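Local coordinates for aminopeptidase N family protein (Idiomarina loihiensis L2TR, PDB 4FGM) that probably acts as a zinc-dependent aminopeptidase of the M61 family, removing residues from the N-terminal end of peptides, at residues S198-D203 / D262-F267; H193-S198 / K250-A255; A205-T210 / H319-I324; F225-V230 / T243-S248. All blocks are in the same frame, centred on the assembly; numbering follows the deposited sequence.

Contact 1 of 4, residues S198-D203 / D262-F267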
loop_
_atom_site.group_PDB
_atom_site.type_symbol
_atom_site.label_atom_id
_atom_site.label_comp_id
_atom_site.label_asym_id
_atom_site.label_seq_id
_atom_site.Cartn_x
_atom_site.Cartn_y
_atom_site.Cartn_z
ATOM N N SER A 198 -11.321 21.773 -4.418
ATOM C CA SER A 198 -10.633 22.578 -5.418
ATOM C C SER A 198 -9.150 22.582 -5.117
ATOM O O SER A 198 -8.327 22.378 -6.001
ATOM C CB SER A 198 -11.153 24.015 -5.420
ATOM O OG SER A 198 -12.489 24.066 -5.886
ATOM N N ARG A 199 -8.812 22.798 -3.855
ATOM C CA ARG A 199 -7.410 22.849 -3.454
ATOM C C ARG A 199 -6.712 21.497 -3.596
ATOM O O ARG A 199 -5.620 21.425 -4.158
ATOM C CB ARG A 199 -7.308 23.365 -2.016
ATOM C CG ARG A 199 -5.908 23.690 -1.539
ATOM C CD ARG A 199 -5.241 22.493 -0.911
ATOM N NE ARG A 199 -3.994 22.846 -0.228
ATOM C CZ ARG A 199 -3.908 23.644 0.836
ATOM N NH1 ARG A 199 -4.999 24.193 1.361
ATOM N NH2 ARG A 199 -2.725 23.883 1.388
ATOM N N ILE A 200 -7.339 20.430 -3.104
ATOM C CA ILE A 200 -6.753 19.090 -3.188
ATOM C C ILE A 200 -6.594 18.683 -4.650
ATOM O O ILE A 200 -5.583 18.129 -5.061
ATOM C CB ILE A 200 -7.649 18.047 -2.461
ATOM C CG1 ILE A 200 -7.692 18.360 -0.964
ATOM C CG2 ILE A 200 -7.114 16.648 -2.671
ATOM C CD1 ILE A 200 -8.721 17.547 -0.196
ATOM N N THR A 201 -7.613 18.981 -5.434
ATOM C CA THR A 201 -7.623 18.661 -6.843
ATOM C C THR A 201 -6.528 19.432 -7.577
ATOM O O THR A 201 -5.866 18.896 -8.469
ATOM C CB THR A 201 -9.025 18.955 -7.414
ATOM O OG1 THR A 201 -9.680 17.712 -7.696
ATOM C CG2 THR A 201 -8.958 19.815 -8.646
ATOM N N ALA A 202 -6.328 20.687 -7.187
ATOM C CA ALA A 202 -5.294 21.512 -7.795
ATOM C C ALA A 202 -3.925 20.900 -7.499
ATOM O O ALA A 202 -3.051 20.879 -8.369
ATOM C CB ALA A 202 -5.364 22.932 -7.253
ATOM N N ASP A 203 -3.729 20.402 -6.276
ATOM C CA ASP A 203 -2.452 19.778 -5.943
ATOM C C ASP A 203 -2.277 18.451 -6.688
ATOM O O ASP A 203 -1.172 18.134 -7.147
ATOM C CB ASP A 203 -2.322 19.548 -4.432
ATOM C CG ASP A 203 -2.116 20.840 -3.662
ATOM O OD1 ASP A 203 -1.622 21.816 -4.268
ATOM O OD2 ASP A 203 -2.432 20.875 -2.453
ATOM N N ASP A 262 1.272 17.513 8.182
ATOM C CA ASP A 262 1.690 16.125 8.020
ATOM C C ASP A 262 0.597 15.173 7.542
ATOM O O ASP A 262 0.865 14.256 6.762
ATOM C CB ASP A 262 2.288 15.610 9.332
ATOM C CG ASP A 262 3.566 16.334 9.708
ATOM O OD1 ASP A 262 3.705 17.521 9.339
ATOM O OD2 ASP A 262 4.427 15.728 10.383
ATOM N N ASN A 263 -0.631 15.384 8.004
ATOM C CA ASN A 263 -1.727 14.506 7.616
ATOM C C ASN A 263 -2.105 14.642 6.150
ATOM O O ASN A 263 -2.241 13.634 5.453
ATOM C CB ASN A 263 -2.945 14.759 8.499
ATOM C CG ASN A 263 -2.655 14.494 9.952
ATOM O OD1 ASN A 263 -2.053 13.477 10.300
ATOM N ND2 ASN A 263 -3.077 15.404 10.813
ATOM N N TYR A 264 -2.268 15.877 5.679
ATOM C CA TYR A 264 -2.619 16.100 4.287
ATOM C C TYR A 264 -1.479 15.594 3.409
ATOM O O TYR A 264 -1.711 15.042 2.332
ATOM C CB TYR A 264 -2.881 17.584 4.037
ATOM C CG TYR A 264 -3.186 17.933 2.594
ATOM C CD1 TYR A 264 -3.999 17.111 1.812
ATOM C CD2 TYR A 264 -2.682 19.105 2.017
ATOM C CE1 TYR A 264 -4.304 17.446 0.491
ATOM C CE2 TYR A 264 -2.980 19.452 0.703
ATOM C CZ TYR A 264 -3.791 18.618 -0.058
ATOM O OH TYR A 264 -4.094 18.944 -1.360
ATOM N N GLN A 265 -0.251 15.767 3.885
ATOM C CA GLN A 265 0.932 15.308 3.159
ATOM C C GLN A 265 0.890 13.787 2.978
ATOM O O GLN A 265 1.250 13.264 1.925
ATOM C CB GLN A 265 2.200 15.729 3.917
ATOM C CG GLN A 265 3.478 15.016 3.502
ATOM C CD GLN A 265 3.963 14.046 4.565
ATOM O OE1 GLN A 265 3.741 12.835 4.474
ATOM N NE2 GLN A 265 4.620 14.579 5.591
ATOM N N THR A 266 0.450 13.082 4.014
ATOM C CA THR A 266 0.350 11.630 3.956
ATOM C C THR A 266 -0.638 11.223 2.858
ATOM O O THR A 266 -0.410 10.252 2.137
ATOM C CB THR A 266 -0.108 11.060 5.307
ATOM O OG1 THR A 266 0.934 11.246 6.269
ATOM C CG2 THR A 266 -0.401 9.577 5.196
ATOM N N PHE A 267 -1.726 11.976 2.726
ATOM C CA PHE A 267 -2.727 11.690 1.706
ATOM C C PHE A 267 -2.156 11.926 0.312
ATOM O O PHE A 267 -2.314 11.091 -0.585
ATOM C CB PHE A 267 -3.968 12.567 1.899
ATOM C CG PHE A 267 -5.007 12.378 0.831
ATOM C CD1 PHE A 267 -5.730 11.194 0.745
ATOM C CD2 PHE A 267 -5.242 13.378 -0.110
ATOM C CE1 PHE A 267 -6.679 11.005 -0.273
ATOM C CE2 PHE A 267 -6.180 13.201 -1.125
ATOM C CZ PHE A 267 -6.902 12.013 -1.207
#

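Contact 2 of 4, residues H193-S198 / K250-A255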
loop_
_atom_site.group_PDB
_atom_site.type_symbol
_atom_site.label_atom_id
_atom_site.label_comp_id
_atom_site.label_asym_id
_atom_site.label_seq_id
_atom_site.Cartn_x
_atom_site.Cartn_y
_atom_site.Cartn_z
ATOM N N HIS A 193 -16.816 14.190 5.500
ATOM C CA HIS A 193 -15.551 14.911 5.333
ATOM C C HIS A 193 -15.805 16.403 5.111
ATOM O O HIS A 193 -16.932 16.812 4.868
ATOM C CB HIS A 193 -14.808 14.366 4.115
ATOM C CG HIS A 193 -15.475 14.713 2.822
ATOM N ND1 HIS A 193 -15.313 15.937 2.211
ATOM C CD2 HIS A 193 -16.391 14.043 2.085
ATOM C CE1 HIS A 193 -16.103 16.007 1.157
ATOM N NE2 HIS A 193 -16.772 14.872 1.059
ATOM N N TYR A 194 -14.747 17.203 5.168
ATOM C CA TYR A 194 -14.860 18.645 4.962
ATOM C C TYR A 194 -13.804 19.097 3.970
ATOM O O TYR A 194 -13.277 20.201 4.068
ATOM C CB TYR A 194 -14.659 19.392 6.280
ATOM C CG TYR A 194 -15.526 18.874 7.400
ATOM C CD1 TYR A 194 -15.185 17.711 8.086
ATOM C CD2 TYR A 194 -16.710 19.525 7.748
ATOM C CE1 TYR A 194 -16.000 17.204 9.088
ATOM C CE2 TYR A 194 -17.534 19.029 8.747
ATOM C CZ TYR A 194 -17.175 17.865 9.414
ATOM O OH TYR A 194 -17.997 17.354 10.396
ATOM N N ALA A 195 -13.511 18.237 3.002
ATOM C CA ALA A 195 -12.490 18.518 2.004
ATOM C C ALA A 195 -12.693 19.716 1.088
ATOM O O ALA A 195 -13.776 19.952 0.551
ATOM C CB ALA A 195 -12.251 17.276 1.150
ATOM N N ASP A 196 -11.617 20.473 0.926
ATOM C CA ASP A 196 -11.597 21.608 0.021
ATOM C C ASP A 196 -11.154 20.928 -1.280
ATOM O O ASP A 196 -9.958 20.875 -1.577
ATOM C CB ASP A 196 -10.539 22.620 0.466
ATOM C CG ASP A 196 -10.442 23.809 -0.469
ATOM O OD1 ASP A 196 -10.918 23.693 -1.620
ATOM O OD2 ASP A 196 -9.883 24.851 -0.056
ATOM N N THR A 197 -12.111 20.386 -2.031
ATOM C CA THR A 197 -11.802 19.672 -3.267
ATOM C C THR A 197 -11.071 20.473 -4.339
ATOM O O THR A 197 -10.285 19.913 -5.099
ATOM C CB THR A 197 -13.067 19.059 -3.896
ATOM O OG1 THR A 197 -14.100 20.044 -3.943
ATOM C CG2 THR A 197 -13.532 17.866 -3.092
ATOM N N SER A 198 -11.321 21.773 -4.418
ATOM C CA SER A 198 -10.633 22.578 -5.418
ATOM C C SER A 198 -9.150 22.582 -5.117
ATOM O O SER A 198 -8.327 22.378 -6.001
ATOM C CB SER A 198 -11.153 24.015 -5.420
ATOM O OG SER A 198 -12.489 24.066 -5.886
ATOM N N LYS A 250 -8.951 13.445 8.754
ATOM C CA LYS A 250 -8.037 14.537 9.072
ATOM C C LYS A 250 -6.997 14.756 7.977
ATOM O O LYS A 250 -6.314 15.771 7.969
ATOM C CB LYS A 250 -7.328 14.288 10.408
ATOM C CG LYS A 250 -6.534 12.991 10.488
ATOM C CD LYS A 250 -5.796 12.905 11.811
ATOM C CE LYS A 250 -5.311 11.493 12.117
ATOM N NZ LYS A 250 -4.336 10.988 11.119
ATOM N N ASP A 251 -6.886 13.813 7.047
ATOM C CA ASP A 251 -5.912 13.930 5.964
ATOM C C ASP A 251 -6.426 14.774 4.800
ATOM O O ASP A 251 -5.654 15.172 3.928
ATOM C CB ASP A 251 -5.522 12.542 5.441
ATOM C CG ASP A 251 -4.941 11.647 6.525
ATOM O OD1 ASP A 251 -4.412 12.187 7.522
ATOM O OD2 ASP A 251 -5.003 10.403 6.374
ATOM N N LEU A 252 -7.728 15.039 4.781
ATOM C CA LEU A 252 -8.319 15.825 3.710
ATOM C C LEU A 252 -8.474 17.258 4.172
ATOM O O LEU A 252 -9.459 17.617 4.818
ATOM C CB LEU A 252 -9.670 15.235 3.303
ATOM C CG LEU A 252 -9.604 13.801 2.754
ATOM C CD1 LEU A 252 -11.002 13.339 2.395
ATOM C CD2 LEU A 252 -8.708 13.733 1.525
ATOM N N ILE A 253 -7.485 18.071 3.822
ATOM C CA ILE A 253 -7.436 19.472 4.204
ATOM C C ILE A 253 -8.708 20.272 3.872
ATOM O O ILE A 253 -9.303 20.122 2.801
ATOM C CB ILE A 253 -6.169 20.121 3.583
ATOM C CG1 ILE A 253 -5.911 21.484 4.216
ATOM C CG2 ILE A 253 -6.300 20.203 2.073
ATOM C CD1 ILE A 253 -4.460 21.916 4.108
ATOM N N SER A 254 -9.128 21.106 4.823
ATOM C CA SER A 254 -10.328 21.917 4.668
ATOM C C SER A 254 -10.042 23.302 4.086
ATOM O O SER A 254 -8.885 23.709 3.942
ATOM C CB SER A 254 -11.033 22.074 6.019
ATOM O OG SER A 254 -10.271 22.866 6.912
ATOM N N ALA A 255 -11.109 24.023 3.765
ATOM C CA ALA A 255 -11.000 25.358 3.196
ATOM C C ALA A 255 -10.432 26.377 4.182
ATOM O O ALA A 255 -10.024 27.467 3.783
ATOM C CB ALA A 255 -12.368 25.821 2.699
HETATM O O HOH W 1 -11.900 16.286 5.922
HETATM O O HOH W 2 -13.773 22.729 3.408
HETATM O O HOH W 3 -7.777 24.698 1.359
#

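Contact 3 of 4, residues A205-T210 / H319-I324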
loop_
_atom_site.group_PDB
_atom_site.type_symbol
_atom_site.label_atom_id
_atom_site.label_comp_id
_atom_site.label_asym_id
_atom_site.label_seq_id
_atom_site.Cartn_x
_atom_site.Cartn_y
_atom_site.Cartn_z
ATOM N N ALA A 205 -3.434 17.730 -9.557
ATOM C CA ALA A 205 -3.136 18.077 -10.943
ATOM C C ALA A 205 -1.630 18.272 -11.087
ATOM O O ALA A 205 -1.028 17.808 -12.055
ATOM C CB ALA A 205 -3.872 19.352 -11.350
ATOM N N LYS A 206 -1.022 18.955 -10.119
ATOM C CA LYS A 206 0.415 19.185 -10.152
ATOM C C LYS A 206 1.175 17.870 -10.060
ATOM O O LYS A 206 2.044 17.585 -10.891
ATOM C CB LYS A 206 0.848 20.125 -9.015
ATOM C CG LYS A 206 0.834 21.592 -9.408
ATOM C CD LYS A 206 1.556 22.481 -8.400
ATOM C CE LYS A 206 0.658 22.886 -7.243
ATOM N NZ LYS A 206 1.358 23.819 -6.311
ATOM N N ILE A 207 0.850 17.068 -9.053
ATOM C CA ILE A 207 1.512 15.785 -8.886
ATOM C C ILE A 207 1.373 14.941 -10.157
ATOM O O ILE A 207 2.359 14.412 -10.677
ATOM C CB ILE A 207 0.915 15.009 -7.699
ATOM C CG1 ILE A 207 1.199 15.768 -6.398
ATOM C CG2 ILE A 207 1.483 13.607 -7.651
ATOM C CD1 ILE A 207 0.429 15.254 -5.201
ATOM N N CYS A 208 0.146 14.832 -10.659
ATOM C CA CYS A 208 -0.125 14.045 -11.859
ATOM C C CYS A 208 0.611 14.526 -13.110
ATOM O O CYS A 208 1.151 13.714 -13.866
ATOM C CB CYS A 208 -1.630 14.001 -12.125
ATOM S SG CYS A 208 -2.538 13.004 -10.921
ATOM N N GLU A 209 0.626 15.835 -13.341
ATOM C CA GLU A 209 1.326 16.354 -14.506
ATOM C C GLU A 209 2.808 16.025 -14.391
ATOM O O GLU A 209 3.442 15.634 -15.372
ATOM C CB GLU A 209 1.099 17.860 -14.649
ATOM C CG GLU A 209 -0.252 18.169 -15.274
ATOM C CD GLU A 209 -0.559 19.649 -15.365
ATOM O OE1 GLU A 209 -0.394 20.358 -14.346
ATOM O OE2 GLU A 209 -0.988 20.098 -16.451
ATOM N N THR A 210 3.356 16.156 -13.188
ATOM C CA THR A 210 4.760 15.835 -12.974
ATOM C C THR A 210 5.038 14.391 -13.379
ATOM O O THR A 210 6.054 14.098 -14.004
ATOM C CB THR A 210 5.151 16.034 -11.500
ATOM O OG1 THR A 210 5.095 17.427 -11.185
ATOM C CG2 THR A 210 6.540 15.522 -11.234
ATOM N N HIS A 319 8.028 16.778 -3.558
ATOM C CA HIS A 319 8.924 17.925 -3.417
ATOM C C HIS A 319 9.261 18.458 -4.802
ATOM O O HIS A 319 9.337 19.669 -5.016
ATOM C CB HIS A 319 10.224 17.526 -2.720
ATOM C CG HIS A 319 11.301 18.563 -2.822
ATOM N ND1 HIS A 319 11.204 19.797 -2.218
ATOM C CD2 HIS A 319 12.478 18.560 -3.492
ATOM C CE1 HIS A 319 12.276 20.516 -2.515
ATOM N NE2 HIS A 319 13.061 19.788 -3.285
ATOM N N THR A 320 9.458 17.531 -5.733
ATOM C CA THR A 320 9.801 17.857 -7.110
ATOM C C THR A 320 8.705 18.644 -7.821
ATOM O O THR A 320 8.982 19.447 -8.708
ATOM C CB THR A 320 10.117 16.570 -7.893
ATOM O OG1 THR A 320 11.484 16.598 -8.301
ATOM C CG2 THR A 320 9.231 16.431 -9.102
ATOM N N SER A 321 7.459 18.411 -7.428
ATOM C CA SER A 321 6.340 19.112 -8.028
ATOM C C SER A 321 6.070 20.391 -7.255
ATOM O O SER A 321 5.168 21.156 -7.598
ATOM C CB SER A 321 5.101 18.221 -8.018
ATOM O OG SER A 321 4.864 17.734 -6.710
ATOM N N GLY A 322 6.850 20.614 -6.206
ATOM C CA GLY A 322 6.688 21.816 -5.408
ATOM C C GLY A 322 5.571 21.818 -4.379
ATOM O O GLY A 322 5.121 22.880 -3.970
ATOM N N ILE A 323 5.113 20.643 -3.957
ATOM C CA ILE A 323 4.050 20.578 -2.958
ATOM C C ILE A 323 4.672 20.753 -1.569
ATOM O O ILE A 323 4.138 21.472 -0.724
ATOM C CB ILE A 323 3.293 19.223 -3.014
ATOM C CG1 ILE A 323 2.715 18.999 -4.416
ATOM C CG2 ILE A 323 2.174 19.206 -1.985
ATOM C CD1 ILE A 323 1.735 20.052 -4.857
ATOM N N ILE A 324 5.808 20.093 -1.346
ATOM C CA ILE A 324 6.518 20.182 -0.070
ATOM C C ILE A 324 7.966 20.633 -0.284
ATOM O O ILE A 324 8.579 20.307 -1.303
ATOM C CB ILE A 324 6.540 18.825 0.663
ATOM C CG1 ILE A 324 7.304 17.799 -0.176
ATOM C CG2 ILE A 324 5.107 18.364 0.951
ATOM C CD1 ILE A 324 7.556 16.494 0.528
#

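Contact 4 of 4, residues F225-V230 / T243-S248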
loop_
_atom_site.group_PDB
_atom_site.type_symbol
_atom_site.label_atom_id
_atom_site.label_comp_id
_atom_site.label_asym_id
_atom_site.label_seq_id
_atom_site.Cartn_x
_atom_site.Cartn_y
_atom_site.Cartn_z
ATOM N N PHE A 225 -9.567 8.726 -8.643
ATOM C CA PHE A 225 -9.094 8.432 -7.293
ATOM C C PHE A 225 -10.329 8.138 -6.443
ATOM O O PHE A 225 -11.000 9.065 -5.987
ATOM C CB PHE A 225 -8.342 9.629 -6.708
ATOM C CG PHE A 225 -7.007 9.890 -7.345
ATOM C CD1 PHE A 225 -6.893 10.739 -8.441
ATOM C CD2 PHE A 225 -5.858 9.291 -6.844
ATOM C CE1 PHE A 225 -5.640 11.002 -9.018
ATOM C CE2 PHE A 225 -4.614 9.545 -7.412
ATOM C CZ PHE A 225 -4.505 10.397 -8.505
ATOM N N LEU A 226 -10.642 6.852 -6.263
ATOM C CA LEU A 226 -11.809 6.445 -5.478
ATOM C C LEU A 226 -11.417 6.464 -4.006
ATOM O O LEU A 226 -10.592 5.663 -3.559
ATOM C CB LEU A 226 -12.266 5.046 -5.896
ATOM C CG LEU A 226 -12.519 4.884 -7.398
ATOM C CD1 LEU A 226 -12.984 3.454 -7.685
ATOM C CD2 LEU A 226 -13.568 5.893 -7.870
ATOM N N THR A 227 -12.029 7.367 -3.251
ATOM C CA THR A 227 -11.670 7.529 -1.854
ATOM C C THR A 227 -12.742 7.340 -0.804
ATOM O O THR A 227 -13.763 8.021 -0.812
ATOM C CB THR A 227 -11.062 8.936 -1.633
ATOM O OG1 THR A 227 -10.019 9.155 -2.589
ATOM C CG2 THR A 227 -10.486 9.065 -0.232
HETATM N N MSE A 228 -12.491 6.409 0.109
HETATM C CA MSE A 228 -13.385 6.175 1.233
HETATM C C MSE A 228 -12.757 6.941 2.405
HETATM O O MSE A 228 -11.568 6.772 2.723
HETATM C CB MSE A 228 -13.482 4.685 1.555
HETATM C CG MSE A 228 -14.420 3.938 0.641
HETATM SE SE MSE A 228 -14.396 2.041 0.971
HETATM C CE MSE A 228 -12.668 1.658 0.188
ATOM N N VAL A 229 -13.551 7.796 3.034
ATOM C CA VAL A 229 -13.055 8.599 4.139
ATOM C C VAL A 229 -13.659 8.176 5.465
ATOM O O VAL A 229 -14.872 8.279 5.657
ATOM C CB VAL A 229 -13.370 10.096 3.920
ATOM C CG1 VAL A 229 -12.625 10.939 4.950
ATOM C CG2 VAL A 229 -12.992 10.506 2.506
ATOM N N VAL A 230 -12.810 7.721 6.380
ATOM C CA VAL A 230 -13.266 7.297 7.694
ATOM C C VAL A 230 -12.561 8.105 8.785
ATOM O O VAL A 230 -11.856 9.063 8.491
ATOM C CB VAL A 230 -12.998 5.796 7.905
ATOM C CG1 VAL A 230 -13.714 4.996 6.832
ATOM C CG2 VAL A 230 -11.500 5.523 7.868
ATOM N N THR A 243 -7.706 4.020 -8.648
ATOM C CA THR A 243 -7.140 3.505 -7.417
ATOM C C THR A 243 -8.206 3.604 -6.343
ATOM O O THR A 243 -9.059 4.489 -6.385
ATOM C CB THR A 243 -5.866 4.286 -6.979
ATOM O OG1 THR A 243 -5.329 3.685 -5.792
ATOM C CG2 THR A 243 -6.182 5.746 -6.705
ATOM N N ALA A 244 -8.176 2.664 -5.408
ATOM C CA ALA A 244 -9.121 2.657 -4.298
ATOM C C ALA A 244 -8.323 3.024 -3.044
ATOM O O ALA A 244 -7.350 2.348 -2.683
ATOM C CB ALA A 244 -9.760 1.274 -4.148
ATOM N N LEU A 245 -8.736 4.107 -2.394
ATOM C CA LEU A 245 -8.057 4.586 -1.201
ATOM C C LEU A 245 -8.954 4.626 0.023
ATOM O O LEU A 245 -10.152 4.879 -0.075
ATOM C CB LEU A 245 -7.538 6.005 -1.429
ATOM C CG LEU A 245 -6.791 6.336 -2.717
ATOM C CD1 LEU A 245 -6.659 7.860 -2.831
ATOM C CD2 LEU A 245 -5.424 5.639 -2.720
ATOM N N LEU A 246 -8.356 4.380 1.179
ATOM C CA LEU A 246 -9.067 4.473 2.447
ATOM C C LEU A 246 -8.201 5.436 3.240
ATOM O O LEU A 246 -7.037 5.147 3.504
ATOM C CB LEU A 246 -9.126 3.126 3.161
ATOM C CG LEU A 246 -9.764 3.221 4.550
ATOM C CD1 LEU A 246 -11.216 3.676 4.424
ATOM C CD2 LEU A 246 -9.670 1.870 5.248
ATOM N N CYS A 247 -8.747 6.594 3.591
ATOM C CA CYS A 247 -7.966 7.572 4.338
ATOM C C CYS A 247 -8.709 8.164 5.521
ATOM O O CYS A 247 -9.928 8.053 5.632
ATOM C CB CYS A 247 -7.511 8.705 3.416
ATOM S SG CYS A 247 -8.833 9.815 2.956
ATOM N N SER A 248 -7.953 8.807 6.403
ATOM C CA SER A 248 -8.523 9.432 7.589
ATOM C C SER A 248 -9.055 10.810 7.234
ATOM O O SER A 248 -8.462 11.536 6.433
ATOM C CB SER A 248 -7.462 9.532 8.678
ATOM O OG SER A 248 -6.963 8.242 8.979
#

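Contact 1 of 4, residues S198-D203 / D262-F267
Tyr264 and Asp203 form the hydrogen bond that joins helix 198-203 to helix 262-267: Tyr264 OH donates to Asp203 OD2 at 2.8 Å. It meets the anti lone pair of OD2, away from OD1, and OD2 lies at the ring edge, near its plane. Carboxylate and ring are turned 36° against each other. OD2 also takes a weak bond from Arg199 NE at 3.4 Å, part of a salt bridge one turn apart on the same helix; this nearby charge would probably favour the carboxylate form of Asp203. Arg199 NH2 and NH1 go on to Tyr258 O and Gln257 O, so the guanidinium is also tied to the loop before helix 262-277.

Helix 262-277 carries the HExxH motif of zinc peptidases, whose His273 and His277 bind the zinc ion; the contact ties its first turns to helix 197-215. The segment axes stay 12.3 Å apart and cross at 52°, a wide separation that long side chains span. Tyr264 CB points toward helix 198-203, and CG, anti to the backbone N (chi1 177°), continues from it. A phenylalanine in its place would keep the ring but would probably leave Asp203 OD2 without its mate on helix 262-277.

The remaining contacts are van der Waals. Ile200 lays CG1 3.8 Å from Tyr264 CE1, while its CG2 meets the edge of the Phe267 ring at CE2, 3.9 Å away. Arg199 NE approaches Tyr264 CE2 to 3.7 Å with guanidinium and ring planes nearly perpendicular. Ile200 also touches Leu187 of strand 183-190.

Contact 2 of 4, residues H193-S198 / K250-A255
Asp196 does two jobs at its meeting with Ile253 and Ala255: it is the centre of an inverse gamma turn and the N-cap of helix 197-215. The turn closes through a weak bond from Thr197 N to Ala195 O, and the cap through Asp196 OD1, which accepts from Arg199 N. Between the segments there is one direct hydrogen bond, Asp196 N to Ile253 O at 3.0 Å, nearly straight. Asp196 CB and OD2 lie against Ala255, with OD2 3.5 Å from Ala255 CA.

Water supplies much of the remaining polar link. One molecule accepts from Tyr194 N and donates to Leu252 O; a second donates to Tyr194 O and accepts from Ala255 N; a third donates to Ser254 O and lies beside Asp196 OD2. The apolar part is small: Ala195 CB rests 3.9 Å from Leu252 CB, and Leu252 also leans on Phe267 and Val229. The contact thus seats the loop before helix 262-277 against the start of helix 197-215. His193 ND1 accepts from the N of Ala195, the residue that opens the turn, at 3.0 Å and in the imidazole plane.

Contact 3 of 4, residues A205-T210 / H319-I324
Thr210 faces the Thr320-Ser321 corner with both branches of its side chain. Its OG1 comes to 3.3 Å from Ser321 CB, while its CG2 meets Thr320 CG2 at 3.6 Å, the two threonines lying oblique to each other. OG1 is anti to the carbonyl carbon (chi1 -68°), and from there it donates back down the helix to Lys206 O at 3.1 Å, from above the carbonyl plane and from the face opposite Thr210 N. An alanine here would probably leave Thr320 CG2 without its methyl partner and Lys206 O with one donor fewer. Ser321 OG turns away from Thr210 and is bonded to Leu317 O.

The corner is the C-terminal end of helix 308-320, closed by a Schellman motif. Gly322 has a positive phi of 80°, where a side chain would jam against the preceding carbonyl, and its N bonds His319 O at 2.9 Å.

Just after Gly322, Ile323 points toward helix 197-215. Ile207 crosses it at about a right angle, CG1 to CG1 at 4.1 Å, and both isoleucines rest on Leu268 of the zinc-binding helix 262-277. Lys206 bends at chi3 and lays CE 3.9 Å from Ile323 CD1, its aliphatic chain also passing Ser321 O.

Contact 4 of 4, residues F225-V230 / T243-S248
Leu226, Met228 and Val230 bond through their backbone to Thr243, Leu245 and Cys247, forming a parallel pair of strands. Five hydrogen bonds run alternately between them. Leu245 N to Leu226 O is the shortest at 2.7 Å, and Met228 N to Leu245 O is essentially straight at 178°. The first, Leu226 N to Thr243 O, is more bent at 146°.

On the face holding Phe225, Thr227, Thr243, Leu245 and Cys247, Thr243 CG2 packs 3.6 Å from Phe225 CD2, and Leu245 CD1 reaches the edge of the same ring. Thr227 divides its branches: OG1 lies 3.6 Å from Leu245 CD1, and CG2 lies 3.7 Å from Cys247 SG. On the opposite face, Leu246 CD1 touches both Val230 CG1, at 3.7 Å, and CB of Met228, a selenomethionine, at 3.8 Å.

Farther out, Phe225, Thr227 and Val229 give their backbone bonds to strand 183-190, on the other side of strand 222-230 from 242-248. Helix 262-277 packs on the Leu245 face through Leu270, Cys271 and Glu274, the last being the glutamate of HExxH, and Phe105 of strand 103-106 meets the face with Met228 and Ala244. Thr243 OG1 donates to Leu237 O on edge strand 235-238, whose Gly236, Leu237 and Glu238 line the maleic acid pocket, an arrangement consistent with the edge strand that lines the active site in thermolysin-like peptidases. Direct backbone bonds therefore fix the register of the two strands, while largely apolar side chains join this buried sheet to the zinc-binding helix.

How the contacts relate
Contact 4 is the buried sheet core and contact 1 a buried helix pair, whereas contact 2 is partly buried and contact 3 lies at the surface. Contacts 2, 1 and 3 follow one another along helix 197-215, at its N-cap, its first turns and its middle. Phe267 of contact 1 links the layers by touching Leu245 and Cys247 of contact 4. The chemistry follows position: regular backbone bonding in contact 4, a phenol-carboxylate bond from the buried Tyr264 in contact 1, water bridges in contact 2, and in contact 3 van der Waals contact without a hydrogen bond between segments.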